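PDB 6FXW: putative ribose 5-phosphate isomerase from Leishmania infantum, which probably interconverts ribose 5-phosphate and ribulose 5-phosphate in the pentose phosphate pathway, as a type B isomerase of the LacAB/RpiB family. Local coordinates for residues A[66-70]-A[108-112]. Where two conformers were deposited one is given. Residue numbers count along the deposited sequence, not the author numbering.
Sequences DTGIL and AHILC. With SO4 (sulfate ion), chain C.
L70 (chi1 m, chi2 t) lays its CD1 3.7 Å from I110 CG2, its CB 4.2 Å from C112 SG. Strands 67-70 and 110-112 are extended (phi/psi near -125/130 at I69, L70 and I110, all m, t) and parallel, axes 13° and 4.5 Å apart, pairing G68 with I110, I69 with L111 and L70 with C112. Backbone hydrogen bonds G68 N to H109 O (3.0 Å), L111 N to G68 O (2.9 Å) and L70 N to L111 O (2.8 Å) switch donor strand each time. These are inner strands of the Rossmann-like RpiB sheet; helices cover both faces, so apolar residues suit them: L70 and I110 meet helix 49-61, L111 (t, p) helix 120-131. On that latter face, I69 CG1 is 4.1 Å from L111 CD2. G68 lacks a CB, leaving room for I110. H109 (phi/psi -77/-30), just before strand 110-112, is partly exposed; its ND1 accepts from R89, so NE2 can donate to sulfate O2 (2.8 Å). T67's hydroxyl suits water, which bridges T67 OG1 (3.1 Å) and A108 O (2.8 Å).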
ATOM      1  N   ASP A  66     -26.541  -5.206  -8.245  1.00 13.68           N
ATOM      2  CA  ASP A  66     -26.091  -6.333  -7.528  1.00 16.30           C
ATOM      3  C   ASP A  66     -24.945  -6.001  -6.629  1.00 14.15           C
ATOM      4  O   ASP A  66     -24.709  -6.718  -5.587  1.00 14.60           O
ATOM      5  CB  ASP A  66     -25.521  -7.368  -8.565  1.00 17.72           C
ATOM      6  CG  ASP A  66     -26.594  -7.919  -9.445  1.00 22.20           C
ATOM      7  OD1 ASP A  66     -27.683  -8.335  -8.933  1.00 26.51           O
ATOM      8  OD2 ASP A  66     -26.370  -7.861 -10.620  1.00 20.21           O
ATOM      9  N   THR A  67     -24.189  -5.002  -7.008  1.00 12.15           N
ATOM     10  CA  THR A  67     -22.900  -4.719  -6.325  0.50 12.40           C
ATOM     11  C   THR A  67     -22.652  -3.249  -6.450  1.00 12.12           C
ATOM     12  O   THR A  67     -23.222  -2.562  -7.337  1.00 12.92           O
ATOM     13  CB  THR A  67     -21.733  -5.626  -6.817  0.50 16.13           C
ATOM     14  OG1 THR A  67     -20.485  -5.230  -6.201  0.50 14.41           O
ATOM     15  CG2 THR A  67     -21.521  -5.511  -8.248  0.50 17.28           C
ATOM     16  N   GLY A  68     -21.859  -2.666  -5.567  1.00 10.33           N
ATOM     17  CA  GLY A  68     -21.601  -1.282  -5.616  1.00 11.27           C
ATOM     18  C   GLY A  68     -20.120  -0.956  -5.531  1.00 10.29           C
ATOM     19  O   GLY A  68     -19.333  -1.786  -5.006  1.00 10.70           O
ATOM     20  N   ILE A  69     -19.748   0.189  -6.053  1.00 10.19           N
ATOM     21  CA  ILE A  69     -18.400   0.750  -5.862  1.00 10.40           C
ATOM     22  C   ILE A  69     -18.591   2.139  -5.339  1.00 11.74           C
ATOM     23  O   ILE A  69     -19.289   2.929  -5.987  1.00 10.74           O
ATOM     24  CB  ILE A  69     -17.638   0.715  -7.185  1.00 10.49           C
ATOM     25  CG1 ILE A  69     -17.516  -0.733  -7.697  1.00 10.92           C
ATOM     26  CG2 ILE A  69     -16.281   1.313  -6.979  1.00 10.64           C
ATOM     27  CD1 ILE A  69     -16.867  -0.843  -9.090  1.00 12.90           C
ATOM     28  N   LEU A  70     -17.939   2.528  -4.248  1.00  9.65           N
ATOM     29  CA  LEU A  70     -18.018   3.832  -3.666  1.00  9.90           C
ATOM     30  C   LEU A  70     -16.609   4.438  -3.587  1.00 10.13           C
ATOM     31  O   LEU A  70     -15.688   3.768  -3.149  1.00 10.18           O
ATOM     32  CB  LEU A  70     -18.644   3.792  -2.289  1.00 10.86           C
ATOM     33  CG  LEU A  70     -20.134   3.487  -2.265  1.00 10.93           C
ATOM     34  CD1 LEU A  70     -20.610   3.304  -0.838  1.00 12.26           C
ATOM     35  CD2 LEU A  70     -20.878   4.619  -2.917  1.00 11.50           C
ATOM     36  N   ALA A 108     -18.482  -9.143   0.471  1.00 11.11           N
ATOM     37  CA  ALA A 108     -18.920  -7.755   0.520  1.00 10.04           C
ATOM     38  C   ALA A 108     -19.772  -7.374  -0.686  1.00 10.45           C
ATOM     39  O   ALA A 108     -19.512  -7.835  -1.827  1.00 10.64           O
ATOM     40  CB  ALA A 108     -17.734  -6.785   0.527  1.00 10.45           C
ATOM     41  N   HIS A 109     -20.797  -6.615  -0.441  1.00  9.96           N
ATOM     42  CA  HIS A 109     -21.614  -6.026  -1.508  1.00 11.05           C
ATOM     43  C   HIS A 109     -21.023  -4.859  -2.182  1.00 10.36           C
ATOM     44  O   HIS A 109     -21.314  -4.608  -3.363  1.00 11.13           O
ATOM     45  CB  HIS A 109     -22.979  -5.540  -0.964  1.00 11.26           C
ATOM     46  CG  HIS A 109     -23.745  -6.559  -0.202  1.00 11.64           C
ATOM     47  ND1 HIS A 109     -23.561  -6.720   1.172  1.00 11.95           N
ATOM     48  CD2 HIS A 109     -24.680  -7.498  -0.580  1.00 12.82           C
ATOM     49  CE1 HIS A 109     -24.360  -7.709   1.595  1.00 12.37           C
ATOM     50  NE2 HIS A 109     -25.048  -8.211   0.560  1.00 14.82           N
ATOM     51  N   ILE A 110     -20.213  -4.089  -1.442  1.00  9.70           N
ATOM     52  CA  ILE A 110     -19.711  -2.762  -1.907  1.00  9.96           C
ATOM     53  C   ILE A 110     -18.217  -2.710  -1.718  1.00  9.91           C
ATOM     54  O   ILE A 110     -17.712  -3.100  -0.650  1.00 11.39           O
ATOM     55  CB  ILE A 110     -20.412  -1.593  -1.193  1.00 10.59           C
ATOM     56  CG1 ILE A 110     -21.956  -1.595  -1.497  1.00 10.43           C
ATOM     57  CG2 ILE A 110     -19.776  -0.253  -1.617  1.00 11.57           C
ATOM     58  CD1 ILE A 110     -22.702  -0.489  -0.868  1.00 10.36           C
ATOM     59  N   LEU A 111     -17.552  -2.275  -2.753  1.00 10.13           N
ATOM     60  CA  LEU A 111     -16.132  -1.990  -2.772  1.00  8.50           C
ATOM     61  C   LEU A 111     -16.004  -0.499  -2.462  1.00 10.31           C
ATOM     62  O   LEU A 111     -16.566   0.339  -3.205  1.00 11.14           O
ATOM     63  CB  LEU A 111     -15.594  -2.287  -4.118  1.00  9.13           C
ATOM     64  CG  LEU A 111     -14.219  -1.723  -4.500  1.00  8.71           C
ATOM     65  CD1 LEU A 111     -13.117  -2.308  -3.561  1.00 10.13           C
ATOM     66  CD2 LEU A 111     -13.966  -1.983  -5.971  1.00 10.64           C
ATOM     67  N   CYS A 112     -15.159  -0.116  -1.484  1.00  9.30           N
ATOM     68  CA  CYS A 112     -14.868   1.274  -1.172  1.00  9.67           C
ATOM     69  C   CYS A 112     -13.393   1.550  -1.472  1.00 10.06           C
ATOM     70  O   CYS A 112     -12.549   0.791  -1.060  1.00 11.58           O
ATOM     71  CB  CYS A 112     -15.161   1.551   0.266  1.00 10.73           C
ATOM     72  SG  CYS A 112     -16.901   1.333   0.701  1.00 12.60           S
TER
HETATM   73  S   SO4 C 202     -26.383 -11.296   1.845  1.00 30.84           S
HETATM   74  O1  SO4 C 202     -25.148 -11.818   1.171  1.00 30.22           O
HETATM   75  O2  SO4 C 202     -26.970 -10.190   0.967  1.00 28.29           O
HETATM   76  O3  SO4 C 202     -27.348 -12.452   1.940  1.00 34.35           O
HETATM   77  O4  SO4 C 202     -26.205 -10.842   3.255  1.00 30.27           O
HETATM   78  O   HOH W   1     -20.148  -7.819  -4.596  1.00 19.61           O